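Long-range contact in uncharacterized protein (Deinococcus radiodurans, PDB 3M33), which is of unknown function but carries a methyltransferase-like domain and may therefore transfer methyl groups: residues T122-A136 against P148-D160. Numbering follows the deposited sequence.
Sequences TSVILRLPELAAPDA and PEVPERLAAVGWD. With SO4 (sulfate ion), chain G.
Ile-125 drives its two branches against one side of the helix 149-156. Its CG2, anti to the backbone N, lies 3.6 Å from Arg-153 CB and meets Leu-154 CD2, while the other branch carries CD1 along to Val-150; a beta-branched residue can thus reach positions about one helical turn apart. Leu-126 CD2 and the ring of Pro-129 both pack on Val-157 CG1, the leucine methyl 4.0 Å from it.

Leu-128 CD1 sits over a face of Trp-159 in a CH-pi contact, 3.7 Å from the centroid of the six-membered ring and 6° off its normal. At the ring edge lies Ala-132, whose CB, small enough to come in near the ring plane, is 3.5 Å from CZ2 of Trp-159. A leucine in place of Trp-159 would probably leave the Leu-128 methyl without its aromatic face and open a gap beside Ala-132.

The fold resembles that of Rossmann-type methyltransferases: 122-136 links the parallel neighbours 112-118 and 136-142, and both segments pack on the sheet, where Ile-125 and Trp-159 touch Phe-138. A Schellman motif with Gly-158 at positive phi ends the helix 149-156, and Trp-159 N bonds back to Leu-154 O.

At the polar end, the extended chain of Arg-153 brings NH1 to 2.7 Å from Thr-122 OG1. A sulfate, probably from the crystallisation liquor, is gripped by the backbone N and hydroxyl of both Thr-122 and Ser-123; Thr-122 N gives O1 a nearly straight bond (2.7 Å, 167°). Sulfate O1 lies at the edge of the Arg-153 guanidinium, 3.9 Å from NH1, where the positive charge should favour the anion.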
loop_
_atom_site.group_PDB
_atom_site.type_symbol
_atom_site.label_atom_id
_atom_site.label_comp_id
_atom_site.label_asym_id
_atom_site.label_seq_id
_atom_site.Cartn_x
_atom_site.Cartn_y
_atom_site.Cartn_z
ATOM N N THR A 122 -5.472 3.284 -6.508
ATOM C CA THR A 122 -5.083 2.770 -7.820
ATOM C C THR A 122 -5.585 3.702 -8.910
ATOM O O THR A 122 -5.226 3.550 -10.078
ATOM C CB THR A 122 -5.618 1.342 -8.098
ATOM O OG1 THR A 122 -7.039 1.386 -8.259
ATOM C CG2 THR A 122 -5.255 0.391 -6.967
ATOM N N SER A 123 -6.410 4.673 -8.532
ATOM C CA SER A 123 -6.891 5.653 -9.508
ATOM C C SER A 123 -5.742 6.524 -9.981
ATOM O O SER A 123 -5.824 7.117 -11.051
ATOM C CB SER A 123 -8.008 6.532 -8.938
ATOM O OG SER A 123 -7.500 7.398 -7.943
ATOM N N VAL A 124 -4.663 6.585 -9.198
ATOM C CA VAL A 124 -3.522 7.407 -9.584
ATOM C C VAL A 124 -2.961 6.927 -10.930
ATOM O O VAL A 124 -2.326 7.686 -11.648
ATOM C CB VAL A 124 -2.410 7.405 -8.522
ATOM C CG1 VAL A 124 -1.839 5.997 -8.331
ATOM C CG2 VAL A 124 -1.311 8.345 -8.930
ATOM N N ILE A 125 -3.216 5.664 -11.268
ATOM C CA ILE A 125 -2.737 5.091 -12.526
ATOM C C ILE A 125 -3.250 5.918 -13.699
ATOM O O ILE A 125 -2.533 6.172 -14.659
ATOM C CB ILE A 125 -3.180 3.613 -12.673
ATOM C CG1 ILE A 125 -2.416 2.732 -11.676
ATOM C CG2 ILE A 125 -2.927 3.101 -14.101
ATOM C CD1 ILE A 125 -2.950 1.310 -11.569
ATOM N N LEU A 126 -4.492 6.370 -13.598
ATOM C CA LEU A 126 -5.111 7.104 -14.685
ATOM C C LEU A 126 -4.545 8.522 -14.807
ATOM O O LEU A 126 -4.749 9.180 -15.817
ATOM C CB LEU A 126 -6.630 7.105 -14.519
ATOM C CG LEU A 126 -7.238 5.707 -14.617
ATOM C CD1 LEU A 126 -8.742 5.715 -14.299
ATOM C CD2 LEU A 126 -6.975 5.128 -16.005
ATOM N N ARG A 127 -3.805 8.977 -13.796
ATOM C CA ARG A 127 -3.132 10.276 -13.885
ATOM C C ARG A 127 -1.659 10.157 -14.305
ATOM O O ARG A 127 -0.940 11.168 -14.374
ATOM C CB ARG A 127 -3.229 11.029 -12.550
ATOM C CG ARG A 127 -4.610 11.007 -11.912
ATOM C CD ARG A 127 -5.642 11.659 -12.839
ATOM N NE ARG A 127 -5.355 13.078 -13.036
ATOM C CZ ARG A 127 -5.770 14.035 -12.210
ATOM N NH1 ARG A 127 -6.503 13.714 -11.150
ATOM N NH2 ARG A 127 -5.470 15.307 -12.452
ATOM N N LEU A 128 -1.201 8.938 -14.593
ATOM C CA LEU A 128 0.214 8.738 -14.961
ATOM C C LEU A 128 0.697 9.615 -16.132
ATOM O O LEU A 128 1.817 10.135 -16.100
ATOM C CB LEU A 128 0.538 7.249 -15.193
ATOM C CG LEU A 128 0.629 6.415 -13.912
ATOM C CD1 LEU A 128 0.787 4.928 -14.200
ATOM C CD2 LEU A 128 1.763 6.924 -13.057
ATOM N N PRO A 129 -0.144 9.788 -17.168
ATOM C CA PRO A 129 0.259 10.698 -18.246
ATOM C C PRO A 129 0.579 12.107 -17.738
ATOM O O PRO A 129 1.421 12.781 -18.325
ATOM C CB PRO A 129 -0.972 10.730 -19.165
ATOM C CG PRO A 129 -1.650 9.398 -18.929
ATOM C CD PRO A 129 -1.438 9.137 -17.439
ATOM N N GLU A 130 -0.065 12.553 -16.664
ATOM C CA GLU A 130 0.235 13.889 -16.124
ATOM C C GLU A 130 1.377 13.888 -15.100
ATOM O O GLU A 130 1.949 14.940 -14.802
ATOM C CB GLU A 130 -1.006 14.506 -15.482
ATOM C CG GLU A 130 -2.245 14.438 -16.356
ATOM C CD GLU A 130 -3.530 14.552 -15.551
ATOM O OE1 GLU A 130 -4.367 13.621 -15.638
ATOM O OE2 GLU A 130 -3.690 15.565 -14.828
ATOM N N LEU A 131 1.711 12.714 -14.568
ATOM C CA LEU A 131 2.616 12.640 -13.422
ATOM C C LEU A 131 4.005 12.109 -13.760
ATOM O O LEU A 131 4.982 12.461 -13.100
ATOM C CB LEU A 131 2.004 11.771 -12.318
ATOM C CG LEU A 131 0.743 12.303 -11.652
ATOM C CD1 LEU A 131 0.199 11.274 -10.712
ATOM C CD2 LEU A 131 1.058 13.587 -10.909
ATOM N N ALA A 132 4.090 11.264 -14.782
ATOM C CA ALA A 132 5.316 10.515 -15.052
ATOM C C ALA A 132 6.274 11.166 -16.043
ATOM O O ALA A 132 5.875 11.606 -17.117
ATOM C CB ALA A 132 4.972 9.091 -15.516
ATOM N N ALA A 133 7.549 11.207 -15.673
ATOM C CA ALA A 133 8.610 11.516 -16.617
ATOM C C ALA A 133 8.692 10.343 -17.581
ATOM O O ALA A 133 8.159 9.273 -17.287
ATOM C CB ALA A 133 9.924 11.679 -15.888
ATOM N N PRO A 134 9.355 10.531 -18.736
ATOM C CA PRO A 134 9.560 9.399 -19.645
ATOM C C PRO A 134 10.452 8.356 -18.970
ATOM O O PRO A 134 11.410 8.717 -18.274
ATOM C CB PRO A 134 10.304 10.021 -20.835
ATOM C CG PRO A 134 10.114 11.511 -20.694
ATOM C CD PRO A 134 10.012 11.756 -19.220
ATOM N N ASP A 135 10.130 7.082 -19.160
ATOM C CA ASP A 135 10.880 6.006 -18.513
ATOM C C ASP A 135 10.643 5.908 -17.007
ATOM O O ASP A 135 11.419 5.274 -16.303
ATOM C CB ASP A 135 12.374 6.155 -18.784
ATOM C CG ASP A 135 12.680 6.269 -20.263
ATOM O OD1 ASP A 135 11.838 5.820 -21.079
ATOM O OD2 ASP A 135 13.749 6.817 -20.604
ATOM N N ALA A 136 9.582 6.538 -16.514
ATOM C CA ALA A 136 9.184 6.375 -15.117
ATOM C C ALA A 136 8.662 4.959 -14.904
ATOM O O ALA A 136 8.221 4.312 -15.864
ATOM C CB ALA A 136 8.104 7.387 -14.766
ATOM N N PRO A 148 -7.658 -6.762 -10.181
ATOM C CA PRO A 148 -7.882 -6.644 -11.627
ATOM C C PRO A 148 -7.764 -5.221 -12.177
ATOM O O PRO A 148 -7.268 -5.057 -13.292
ATOM C CB PRO A 148 -9.324 -7.139 -11.812
ATOM C CG PRO A 148 -9.613 -7.971 -10.643
ATOM C CD PRO A 148 -8.736 -7.496 -9.501
ATOM N N GLU A 149 -8.221 -4.224 -11.423
ATOM C CA GLU A 149 -8.232 -2.842 -11.902
ATOM C C GLU A 149 -6.856 -2.303 -12.248
ATOM O O GLU A 149 -6.738 -1.386 -13.059
ATOM C CB GLU A 149 -8.855 -1.898 -10.879
ATOM C CG GLU A 149 -10.015 -2.480 -10.148
ATOM C CD GLU A 149 -9.584 -3.067 -8.834
ATOM O OE1 GLU A 149 -9.173 -2.269 -7.952
ATOM O OE2 GLU A 149 -9.650 -4.313 -8.695
ATOM N N VAL A 150 -5.819 -2.844 -11.620
ATOM C CA VAL A 150 -4.479 -2.281 -11.821
ATOM C C VAL A 150 -3.992 -2.541 -13.251
ATOM O O VAL A 150 -3.681 -1.604 -13.983
ATOM C CB VAL A 150 -3.476 -2.773 -10.743
ATOM C CG1 VAL A 150 -2.022 -2.564 -11.202
ATOM C CG2 VAL A 150 -3.756 -2.056 -9.414
ATOM N N PRO A 151 -3.955 -3.816 -13.667
ATOM C CA PRO A 151 -3.628 -4.114 -15.069
ATOM C C PRO A 151 -4.579 -3.427 -16.059
ATOM O O PRO A 151 -4.100 -2.907 -17.065
ATOM C CB PRO A 151 -3.768 -5.641 -15.145
ATOM C CG PRO A 151 -3.481 -6.101 -13.742
ATOM C CD PRO A 151 -4.095 -5.039 -12.860
ATOM N N GLU A 152 -5.885 -3.423 -15.781
ATOM C CA GLU A 152 -6.853 -2.742 -16.657
ATOM C C GLU A 152 -6.539 -1.258 -16.770
ATOM O O GLU A 152 -6.529 -0.688 -17.870
ATOM C CB GLU A 152 -8.287 -2.903 -16.133
ATOM C CG GLU A 152 -8.802 -4.347 -16.074
ATOM C CD GLU A 152 -10.086 -4.488 -15.253
ATOM O OE1 GLU A 152 -10.562 -3.464 -14.709
ATOM O OE2 GLU A 152 -10.611 -5.624 -15.144
ATOM N N ARG A 153 -6.288 -0.610 -15.638
ATOM C CA ARG A 153 -6.028 0.830 -15.695
ATOM C C ARG A 153 -4.703 1.138 -16.375
ATOM O O ARG A 153 -4.593 2.115 -17.106
ATOM C CB ARG A 153 -6.130 1.469 -14.317
ATOM C CG ARG A 153 -7.571 1.685 -13.917
ATOM C CD ARG A 153 -7.738 1.899 -12.440
ATOM N NE ARG A 153 -9.118 2.260 -12.155
ATOM C CZ ARG A 153 -9.569 2.619 -10.959
ATOM N NH1 ARG A 153 -8.743 2.647 -9.920
ATOM N NH2 ARG A 153 -10.851 2.946 -10.804
ATOM N N LEU A 154 -3.710 0.278 -16.178
ATOM C CA LEU A 154 -2.421 0.474 -16.837
ATOM C C LEU A 154 -2.568 0.275 -18.357
ATOM O O LEU A 154 -1.967 1.012 -19.142
ATOM C CB LEU A 154 -1.344 -0.451 -16.246
ATOM C CG LEU A 154 -0.797 -0.104 -14.850
ATOM C CD1 LEU A 154 -0.120 -1.310 -14.252
ATOM C CD2 LEU A 154 0.177 1.062 -14.902
ATOM N N ALA A 155 -3.348 -0.726 -18.769
ATOM C CA ALA A 155 -3.651 -0.887 -20.202
ATOM C C ALA A 155 -4.308 0.384 -20.733
ATOM O O ALA A 155 -3.949 0.891 -21.792
ATOM C CB ALA A 155 -4.559 -2.109 -20.460
ATOM N N ALA A 156 -5.259 0.915 -19.976
ATOM C CA ALA A 156 -5.997 2.090 -20.428
ATOM C C ALA A 156 -5.114 3.320 -20.685
ATOM O O ALA A 156 -5.452 4.157 -21.516
ATOM C CB ALA A 156 -7.138 2.422 -19.456
ATOM N N VAL A 157 -3.989 3.446 -19.986
ATOM C CA VAL A 157 -3.102 4.578 -20.257
ATOM C C VAL A 157 -1.889 4.179 -21.094
ATOM O O VAL A 157 -0.932 4.938 -21.207
ATOM C CB VAL A 157 -2.638 5.313 -18.973
ATOM C CG1 VAL A 157 -3.806 6.048 -18.317
ATOM C CG2 VAL A 157 -1.971 4.347 -17.993
ATOM N N GLY A 158 -1.934 2.988 -21.681
ATOM C CA GLY A 158 -0.860 2.525 -22.550
ATOM C C GLY A 158 0.460 2.228 -21.848
ATOM O O GLY A 158 1.529 2.437 -22.423
ATOM N N TRP A 159 0.388 1.739 -20.611
ATOM C CA TRP A 159 1.584 1.337 -19.869
ATOM C C TRP A 159 1.798 -0.181 -19.913
ATOM O O TRP A 159 0.837 -0.939 -19.994
ATOM C CB TRP A 159 1.498 1.830 -18.414
ATOM C CG TRP A 159 1.925 3.264 -18.272
ATOM C CD1 TRP A 159 1.524 4.319 -19.050
ATOM C CD2 TRP A 159 2.848 3.801 -17.315
ATOM N NE1 TRP A 159 2.143 5.469 -18.638
ATOM C CE2 TRP A 159 2.958 5.182 -17.573
ATOM C CE3 TRP A 159 3.596 3.247 -16.266
ATOM C CZ2 TRP A 159 3.780 6.019 -16.819
ATOM C CZ3 TRP A 159 4.415 4.074 -15.526
ATOM C CH2 TRP A 159 4.501 5.445 -15.803
ATOM N N ASP A 160 3.056 -0.617 -19.851
ATOM C CA ASP A 160 3.380 -2.038 -19.887
ATOM C C ASP A 160 3.743 -2.571 -18.508
ATOM O O ASP A 160 4.463 -1.920 -17.750
ATOM C CB ASP A 160 4.574 -2.286 -20.799
ATOM C CG ASP A 160 4.335 -1.813 -22.205
ATOM O OD1 ASP A 160 3.456 -2.389 -22.875
ATOM O OD2 ASP A 160 5.031 -0.869 -22.639
HETATM S S SO4 G . -8.571 4.694 -5.809
HETATM O O1 SO4 G . -8.106 3.362 -6.190
HETATM O O2 SO4 G . -8.896 4.719 -4.388
HETATM O O3 SO4 G . -7.538 5.693 -6.054
HETATM O O4 SO4 G . -9.763 5.016 -6.594
#